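Local coordinates for ABC transporter periplasmic-binding protein YtfQ (Mycobacterium smegmatis, PDB 6HB0) that probably binds a sugar, apparently L-arabinofuranose, and hands it to an ABC transporter as the extracytoplasmic solute-binding protein, at residues Q135-A138 with D139-S143; G193-Q196 with V197-F201; M218-G221 with A222-A225; G248-A251 with L252-G255. All coordinates share one frame; numbering follows the deposited sequence. Where two conformers were deposited one is given.

Contact 1. Residues Q135-A138 with D139-S143; sequences QWVA and DQYAS
Q135 turns its CG trans to the backbone N (chi1 -179°) and then bends at chi2 toward the following turn, while D139, one helical turn on, swings its carboxylate back beside its own N. Together these bends bring Q135 NE2 to 2.8 Å from D139 OD1. The N-H lies in the plane of the Q135 amide but reaches D139 OD1 from above the carboxylate plane, and at 136° the hydrogen bond is far from straight. Amide and carboxylate are turned 50° apart. An acidic group so near the C-terminal end of a helix is probably disfavoured there, and the amide N-H may offset part of the cost.

On another side of the turn, the exposed Q140 lays its aliphatic part over the indole of W136. Q140 CG stands 3.5 Å from the centroid of the six-membered ring, a CH-pi contact made over the face. Beyond CG the Q140 amide continues nearly parallel to the indole, near its NE1 edge. W136 is also stacked with Y259. The buried V137 sets CG1 3.8 Å from Y141 CD2, and V137 O sits at the edge of the tyrosine ring, in its plane. Y141 N still donates to V137 O, at 3.1 Å, although Y141 is the first residue to leave helical geometry.

V137 and Y141 also rest on strands 148-154 and 238-242, so this is the final turn of an amphipathic helix, 126-140, packed on the largely parallel sheet as in the alpha/beta domains of periplasmic binding proteins.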
loop_
_atom_site.group_PDB
_atom_site.type_symbol
_atom_site.label_atom_id
_atom_site.label_comp_id
_atom_site.label_asym_id
_atom_site.label_seq_id
_atom_site.Cartn_x
_atom_site.Cartn_y
_atom_site.Cartn_z
ATOM N N GLN A 135 -6.033 12.588 -9.791
ATOM C CA GLN A 135 -6.164 13.965 -9.443
ATOM C C GLN A 135 -4.930 14.760 -9.871
ATOM O O GLN A 135 -5.038 15.922 -10.248
ATOM C CB GLN A 135 -6.443 14.087 -7.939
ATOM C CG GLN A 135 -6.638 15.502 -7.434
ATOM C CD GLN A 135 -7.828 16.163 -8.110
ATOM O OE1 GLN A 135 -8.958 15.640 -8.050
ATOM N NE2 GLN A 135 -7.581 17.299 -8.792
ATOM N N TRP A 136 -3.761 14.148 -9.852
ATOM C CA TRP A 136 -2.566 14.795 -10.335
ATOM C C TRP A 136 -2.676 15.008 -11.822
ATOM O O TRP A 136 -2.289 16.060 -12.304
ATOM C CB TRP A 136 -1.315 13.993 -10.035
ATOM C CG TRP A 136 -0.075 14.536 -10.614
ATOM C CD1 TRP A 136 0.785 15.426 -10.026
ATOM C CD2 TRP A 136 0.475 14.226 -11.902
ATOM N NE1 TRP A 136 1.831 15.679 -10.880
ATOM C CE2 TRP A 136 1.657 14.959 -12.032
ATOM C CE3 TRP A 136 0.073 13.390 -12.950
ATOM C CZ2 TRP A 136 2.446 14.898 -13.179
ATOM C CZ3 TRP A 136 0.850 13.353 -14.115
ATOM C CH2 TRP A 136 2.030 14.102 -14.196
ATOM N N VAL A 137 -3.183 14.027 -12.553
ATOM C CA VAL A 137 -3.380 14.196 -13.987
ATOM C C VAL A 137 -4.351 15.361 -14.234
ATOM O O VAL A 137 -4.057 16.219 -15.059
ATOM C CB VAL A 137 -3.895 12.938 -14.686
ATOM C CG1 VAL A 137 -4.157 13.210 -16.153
ATOM C CG2 VAL A 137 -2.918 11.786 -14.499
ATOM N N ALA A 138 -5.463 15.389 -13.532
ATOM C CA ALA A 138 -6.421 16.468 -13.682
ATOM C C ALA A 138 -5.812 17.816 -13.417
ATOM O O ALA A 138 -6.037 18.751 -14.214
ATOM C CB ALA A 138 -7.627 16.260 -12.822
ATOM N N ASP A 139 -5.017 17.915 -12.359
ATOM C CA ASP A 139 -4.327 19.162 -12.018
ATOM C C ASP A 139 -3.330 19.580 -13.092
ATOM O O ASP A 139 -3.310 20.738 -13.476
ATOM C CB ASP A 139 -3.590 19.071 -10.669
ATOM C CG ASP A 139 -4.532 18.983 -9.477
ATOM O OD1 ASP A 139 -5.755 19.177 -9.683
ATOM O OD2 ASP A 139 -4.046 18.688 -8.339
ATOM N N GLN A 140 -2.513 18.655 -13.576
ATOM C CA GLN A 140 -1.467 19.012 -14.526
ATOM C C GLN A 140 -2.005 19.414 -15.877
ATOM O O GLN A 140 -1.403 20.194 -16.563
ATOM C CB GLN A 140 -0.464 17.903 -14.733
ATOM C CG GLN A 140 0.349 17.563 -13.506
ATOM C CD GLN A 140 1.186 18.720 -12.969
ATOM O OE1 GLN A 140 1.032 19.150 -11.822
ATOM N NE2 GLN A 140 2.037 19.238 -13.802
ATOM N N TYR A 141 -3.148 18.880 -16.248
ATOM C CA TYR A 141 -3.692 19.141 -17.547
ATOM C C TYR A 141 -4.966 19.970 -17.477
ATOM O O TYR A 141 -5.781 19.888 -18.379
ATOM C CB TYR A 141 -3.988 17.797 -18.178
ATOM C CG TYR A 141 -2.771 17.050 -18.637
ATOM C CD1 TYR A 141 -2.205 17.272 -19.917
ATOM C CD2 TYR A 141 -2.213 16.075 -17.829
ATOM C CE1 TYR A 141 -1.128 16.510 -20.356
ATOM C CE2 TYR A 141 -1.130 15.352 -18.238
ATOM C CZ TYR A 141 -0.595 15.560 -19.500
ATOM O OH TYR A 141 0.484 14.809 -19.842
ATOM N N ALA A 142 -5.158 20.732 -16.417
ATOM C CA ALA A 142 -6.392 21.523 -16.280
ATOM C C ALA A 142 -6.523 22.498 -17.472
ATOM O O ALA A 142 -7.630 22.747 -17.938
ATOM C CB ALA A 142 -6.382 22.315 -14.969
ATOM N N SER A 143 -5.398 23.008 -17.958
ATOM C CA SER A 143 -5.393 23.876 -19.153
ATOM C C SER A 143 -5.034 23.215 -20.498
ATOM O O SER A 143 -4.660 23.935 -21.431
ATOM C CB SER A 143 -4.434 25.043 -18.945
ATOM O OG SER A 143 -4.841 25.761 -17.826
#

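Contact 2. Residues G193-Q196 with V197-F201; sequences GGKQ and VMEAF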
loop_
_atom_site.group_PDB
_atom_site.type_symbol
_atom_site.label_atom_id
_atom_site.label_comp_id
_atom_site.label_asym_id
_atom_site.label_seq_id
_atom_site.Cartn_x
_atom_site.Cartn_y
_atom_site.Cartn_z
ATOM N N GLY A 193 5.528 -7.317 -18.217
ATOM C CA GLY A 193 4.093 -7.149 -18.518
ATOM C C GLY A 193 3.809 -5.712 -18.906
ATOM O O GLY A 193 3.138 -5.448 -19.908
ATOM N N GLY A 194 4.344 -4.768 -18.123
ATOM C CA GLY A 194 4.168 -3.344 -18.437
ATOM C C GLY A 194 4.803 -2.945 -19.751
ATOM O O GLY A 194 4.247 -2.168 -20.502
ATOM N N LYS A 195 5.968 -3.458 -20.041
ATOM C CA LYS A 195 6.656 -3.154 -21.304
ATOM C C LYS A 195 5.875 -3.676 -22.523
ATOM O O LYS A 195 5.688 -2.954 -23.495
ATOM C CB LYS A 195 8.060 -3.751 -21.310
ATOM C CG LYS A 195 8.859 -3.451 -22.545
ATOM C CD LYS A 195 10.228 -4.072 -22.510
ATOM C CE LYS A 195 11.062 -3.529 -23.649
ATOM N NZ LYS A 195 12.448 -3.894 -23.323
ATOM N N GLN A 196 5.407 -4.909 -22.419
ATOM C CA GLN A 196 4.648 -5.572 -23.503
ATOM C C GLN A 196 3.333 -4.847 -23.806
ATOM O O GLN A 196 2.982 -4.644 -24.962
ATOM C CB GLN A 196 4.392 -7.005 -23.113
ATOM C CG GLN A 196 3.390 -7.767 -23.970
ATOM C CD GLN A 196 3.415 -9.250 -23.661
ATOM O OE1 GLN A 196 4.482 -9.813 -23.419
ATOM N NE2 GLN A 196 2.256 -9.889 -23.687
ATOM N N VAL A 197 2.618 -4.435 -22.756
ATOM C CA VAL A 197 1.359 -3.764 -22.932
ATOM C C VAL A 197 1.570 -2.355 -23.462
ATOM O O VAL A 197 0.812 -1.902 -24.295
ATOM C CB VAL A 197 0.564 -3.721 -21.624
ATOM C CG1 VAL A 197 -0.648 -2.823 -21.779
ATOM C CG2 VAL A 197 0.166 -5.159 -21.255
ATOM N N MET A 198 2.588 -1.657 -22.959
ATOM C CA MET A 198 2.881 -0.349 -23.494
ATOM C C MET A 198 3.243 -0.425 -24.992
ATOM O O MET A 198 2.901 0.489 -25.763
ATOM C CB MET A 198 4.034 0.301 -22.721
ATOM C CG MET A 198 4.211 1.769 -23.047
ATOM S SD MET A 198 2.873 2.769 -22.468
ATOM C CE MET A 198 3.003 4.206 -23.526
ATOM N N GLU A 199 3.972 -1.456 -25.403
ATOM C CA GLU A 199 4.263 -1.632 -26.851
ATOM C C GLU A 199 2.961 -1.721 -27.602
ATOM O O GLU A 199 2.776 -1.076 -28.633
ATOM C CB GLU A 199 5.110 -2.892 -27.142
ATOM C CG GLU A 199 6.588 -2.817 -26.737
ATOM C CD GLU A 199 7.232 -4.221 -26.554
ATOM O OE1 GLU A 199 6.643 -5.249 -27.022
ATOM O OE2 GLU A 199 8.330 -4.308 -25.936
ATOM N N ALA A 200 2.034 -2.513 -27.083
ATOM C CA ALA A 200 0.743 -2.676 -27.726
ATOM C C ALA A 200 -0.005 -1.345 -27.807
ATOM O O ALA A 200 -0.644 -1.055 -28.795
ATOM C CB ALA A 200 -0.108 -3.679 -26.980
ATOM N N PHE A 201 0.033 -0.564 -26.735
ATOM C CA PHE A 201 -0.654 0.713 -26.699
ATOM C C PHE A 201 -0.060 1.674 -27.755
ATOM O O PHE A 201 -0.796 2.423 -28.399
ATOM C CB PHE A 201 -0.521 1.372 -25.322
ATOM C CG PHE A 201 -1.344 0.763 -24.232
ATOM C CD1 PHE A 201 -2.402 -0.097 -24.489
ATOM C CD2 PHE A 201 -1.096 1.116 -22.921
ATOM C CE1 PHE A 201 -3.200 -0.573 -23.491
ATOM C CE2 PHE A 201 -1.878 0.609 -21.904
ATOM C CZ PHE A 201 -2.950 -0.211 -22.195
#
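V197 meets G193 on the close-packed side of this helical turn: V197 CG2 lies 3.3 Å from G193 O, the same carbonyl that accepts the V197 N-H at 3.1 Å. A beta-branched valine is compact enough to sit flush on the backbone, and its other methyl, CG1, stands over one face of the F201 ring a turn further on. M198 N bonds to G194 O at 3.0 Å, and M198 CB presses on that oxygen from 3.3 Å.

V197, M198 and F201, all buried, form the inner face of helix 191-204, an amphipathic helix of the alpha/beta domain: V197 and F201 lie on strands 148-154 and 179-186, whereas M198, flexible and bent at chi2, fits against A222, A225 and I226 of helix 216-228.

The more open side is looser. K195 is extended from chi1 (-178°) onward, and E199 carries its carboxylate back beside it, so that E199 OE2 touches the methylene K195 CG at 3.5 Å. The charges themselves do not pair, K195 NZ staying 4.9 Å from E199 OE2. That ammonium leans instead toward E224 in a long, weak ion pair, and Q196 directs its amide out from the exposed flank.

Contact 3. Residues M218-G221 with A222-A225; sequences MGLG and AMEA
M223 and L220 lie side by side and point the same way, and the methionine can be followed atom by atom. M223 CB starts in the groove between two carbonyls, 3.4 Å from L220 O and equally far from G219 O, the latter also accepting the M223 N-H. Extended torsions at chi1 (175°) and chi2 raise the chain beside L220 to SD, which reaches L220 CD2 at 4.1 Å. A turn at chi3 (94°) then folds the methyl back, so that M223 CE touches the same branch, L220 CD2, and comes within 4.1 Å of L220 O. A soft, unbranched thioether suits this place because it can bend round a leucine methyl.

E224 takes a different direction. E224 CG passes 3.7 Å from L220 O, whose backbone bond it accompanies, and the extended chain carries the carboxylate out to R191, which holds E224 OE2 in a salt bridge. A222 and A225 offer small methyls to the neighbouring helix 191-204, which can therefore come close on that flank. Within the turn itself, A222 CB packs 3.4 Å from M218 O, and A225 N donates to G221 O.

Helix 216-228 is the crossover of a beta-alpha-beta unit, between strands 210-213 and 238-242. Helix 191-204 lies against A222 and A225, while L220 and M223 face A251 of helix 246-253, with L220 also touching D247.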
loop_
_atom_site.group_PDB
_atom_site.type_symbol
_atom_site.label_atom_id
_atom_site.label_comp_id
_atom_site.label_asym_id
_atom_site.label_seq_id
_atom_site.Cartn_x
_atom_site.Cartn_y
_atom_site.Cartn_z
ATOM N N MET A 218 5.542 -1.978 -13.743
ATOM C CA MET A 218 4.859 -1.763 -15.006
ATOM C C MET A 218 5.233 -0.405 -15.592
ATOM O O MET A 218 5.485 -0.300 -16.791
ATOM C CB MET A 218 3.342 -1.867 -14.828
ATOM C CG MET A 218 2.916 -3.266 -14.527
ATOM S SD MET A 218 1.129 -3.505 -14.628
ATOM C CE MET A 218 0.502 -2.336 -13.379
ATOM N N GLY A 219 5.339 0.602 -14.732
ATOM C CA GLY A 219 5.813 1.920 -15.150
ATOM C C GLY A 219 7.233 1.872 -15.701
ATOM O O GLY A 219 7.531 2.520 -16.698
ATOM N N LEU A 220 8.122 1.092 -15.074
ATOM C CA LEU A 220 9.458 1.022 -15.567
ATOM C C LEU A 220 9.515 0.287 -16.889
ATOM O O LEU A 220 10.271 0.667 -17.752
ATOM C CB LEU A 220 10.405 0.408 -14.549
ATOM C CG LEU A 220 10.543 1.199 -13.246
ATOM C CD1 LEU A 220 11.062 0.323 -12.103
ATOM C CD2 LEU A 220 11.460 2.366 -13.515
ATOM N N GLY A 221 8.694 -0.742 -17.050
ATOM C CA GLY A 221 8.571 -1.447 -18.321
ATOM C C GLY A 221 8.134 -0.531 -19.434
ATOM O O GLY A 221 8.721 -0.544 -20.521
ATOM N N ALA A 222 7.107 0.253 -19.133
ATOM C CA ALA A 222 6.500 1.210 -20.057
ATOM C C ALA A 222 7.501 2.234 -20.518
ATOM O O ALA A 222 7.575 2.531 -21.675
ATOM C CB ALA A 222 5.312 1.897 -19.398
ATOM N N MET A 223 8.273 2.749 -19.582
ATOM C CA MET A 223 9.355 3.679 -19.848
ATOM C C MET A 223 10.337 3.095 -20.882
ATOM O O MET A 223 10.738 3.768 -21.821
ATOM C CB MET A 223 10.037 3.959 -18.496
ATOM C CG MET A 223 11.272 4.797 -18.471
ATOM S SD MET A 223 12.065 4.695 -16.832
ATOM C CE MET A 223 13.251 3.377 -17.113
ATOM N N GLU A 224 10.701 1.827 -20.750
ATOM C CA GLU A 224 11.566 1.186 -21.746
ATOM C C GLU A 224 10.908 1.030 -23.085
ATOM O O GLU A 224 11.584 1.134 -24.095
ATOM C CB GLU A 224 12.005 -0.181 -21.270
ATOM C CG GLU A 224 12.978 -0.153 -20.121
ATOM C CD GLU A 224 13.361 -1.559 -19.638
ATOM O OE1 GLU A 224 13.133 -2.556 -20.378
ATOM O OE2 GLU A 224 13.893 -1.655 -18.505
ATOM N N ALA A 225 9.596 0.765 -23.119
ATOM C CA ALA A 225 8.893 0.640 -24.398
ATOM C C ALA A 225 8.837 1.986 -25.093
ATOM O O ALA A 225 8.974 2.074 -26.318
ATOM C CB ALA A 225 7.490 0.094 -24.210
#

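Contact 4. Residues G248-A251 with L252-G255; sequences GMQA and LADG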
loop_
_atom_site.group_PDB
_atom_site.type_symbol
_atom_site.label_atom_id
_atom_site.label_comp_id
_atom_site.label_asym_id
_atom_site.label_seq_id
_atom_site.Cartn_x
_atom_site.Cartn_y
_atom_site.Cartn_z
ATOM N N GLY A 248 11.521 3.190 -8.876
ATOM C CA GLY A 248 10.490 4.157 -9.257
ATOM C C GLY A 248 10.955 5.568 -9.035
ATOM O O GLY A 248 10.926 6.418 -9.924
ATOM N N MET A 249 11.407 5.824 -7.827
ATOM C CA MET A 249 11.928 7.138 -7.462
ATOM C C MET A 249 13.167 7.527 -8.266
ATOM O O MET A 249 13.372 8.695 -8.532
ATOM C CB MET A 249 12.254 7.176 -5.969
ATOM C CG MET A 249 11.073 6.889 -5.081
ATOM S SD MET A 249 10.298 8.446 -4.737
ATOM C CE MET A 249 11.594 9.124 -3.668
ATOM N N GLN A 250 13.992 6.556 -8.648
ATOM C CA GLN A 250 15.140 6.842 -9.467
ATOM C C GLN A 250 14.716 7.326 -10.859
ATOM O O GLN A 250 15.237 8.321 -11.384
ATOM C CB GLN A 250 16.093 5.637 -9.583
ATOM C CG GLN A 250 17.378 5.956 -10.360
ATOM C CD GLN A 250 18.198 7.036 -9.682
ATOM O OE1 GLN A 250 18.570 6.916 -8.523
ATOM N NE2 GLN A 250 18.393 8.133 -10.367
ATOM N N ALA A 251 13.763 6.636 -11.451
ATOM C CA ALA A 251 13.159 7.097 -12.734
ATOM C C ALA A 251 12.586 8.496 -12.656
ATOM O O ALA A 251 12.772 9.320 -13.543
ATOM C CB ALA A 251 12.090 6.117 -13.182
ATOM N N LEU A 252 11.906 8.780 -11.568
ATOM C CA LEU A 252 11.328 10.073 -11.333
ATOM C C LEU A 252 12.398 11.149 -11.179
ATOM O O LEU A 252 12.299 12.225 -11.755
ATOM C CB LEU A 252 10.430 9.973 -10.098
ATOM C CG LEU A 252 9.690 11.137 -9.566
ATOM C CD1 LEU A 252 8.822 11.701 -10.640
ATOM C CD2 LEU A 252 8.879 10.723 -8.356
ATOM N N ALA A 253 13.426 10.848 -10.400
ATOM C CA ALA A 253 14.558 11.749 -10.255
ATOM C C ALA A 253 15.263 11.997 -11.600
ATOM O O ALA A 253 15.630 13.117 -11.878
ATOM C CB ALA A 253 15.527 11.212 -9.213
ATOM N N ASP A 254 15.380 10.969 -12.435
ATOM C CA ASP A 254 15.902 11.103 -13.795
ATOM C C ASP A 254 14.940 11.811 -14.787
ATOM O O ASP A 254 15.297 11.946 -15.949
ATOM C CB ASP A 254 16.280 9.738 -14.381
ATOM C CG ASP A 254 17.411 9.040 -13.614
ATOM O OD1 ASP A 254 18.087 9.686 -12.779
ATOM O OD2 ASP A 254 17.608 7.830 -13.842
ATOM N N GLY A 255 13.746 12.208 -14.356
ATOM C CA GLY A 255 12.752 12.834 -15.247
ATOM C C GLY A 255 12.031 11.877 -16.204
ATOM O O GLY A 255 11.348 12.311 -17.071
#
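Q250 O, at 2.9 Å, accepts the backbone N-H of D254, and the same two residues are tied a second time by their side chains: Q250 NE2 donates to D254 OD1 at 2.9 Å. Q250 reaches there through an outstretched chi1 followed by a bend at chi2 (62°), which carries the amide forward along the helix toward its C-terminal end. The bond leaves within the amide plane but strikes OD1 from above the carboxylate, whose plane is turned 46° from the amide. D254 CG comes to 3.2 Å from Q250 O, so the carboxylate sits near a carbonyl as well as at the C-terminal end, where the helix dipole is probably partly negative; the amide donor probably offsets part of that cost.

Helix 246-253 finishes here in a Schellman motif. G255 takes a positive phi of 75°, which favours glycine because it has no CB, and G255 N bonds to L252 O at 3.0 Å. Two residues earlier A253 contributes a small methyl, with A253 CB 3.4 Å from M249 O, the carbonyl that accepts its own N-H.

The helix links strands 238-242 and 259-263 in a beta-alpha-beta unit. On its buried flank L252 N bonds to G248 O, and the branched L252 side chain, a good filler for an apolar seam, lies against F257, F295 and A300, the last on the long helix 297-319.

Along the chain the contacts follow in numerical order, one each on helices 126-140, 191-204, 216-228 and 246-253, all packed about the mixed sheet of one domain of this binding protein. Contacts 2 and 3 are neighbours, centres about 8 Å apart, meeting where K195 CB lies 3.4 Å from G221 O. Contact 4 stands about 12 Å from contact 3 between centres and touches it through A251. Contact 1 touches none of the others, its centre 20 to 24 Å from theirs, with contact 4 nearest at about 8 Å between closest atoms. Contacts 1 and 4 share a glutamine-aspartate bond at a helix end. The last three helices thus adjoin, while 126-140 packs separately on the same sheet.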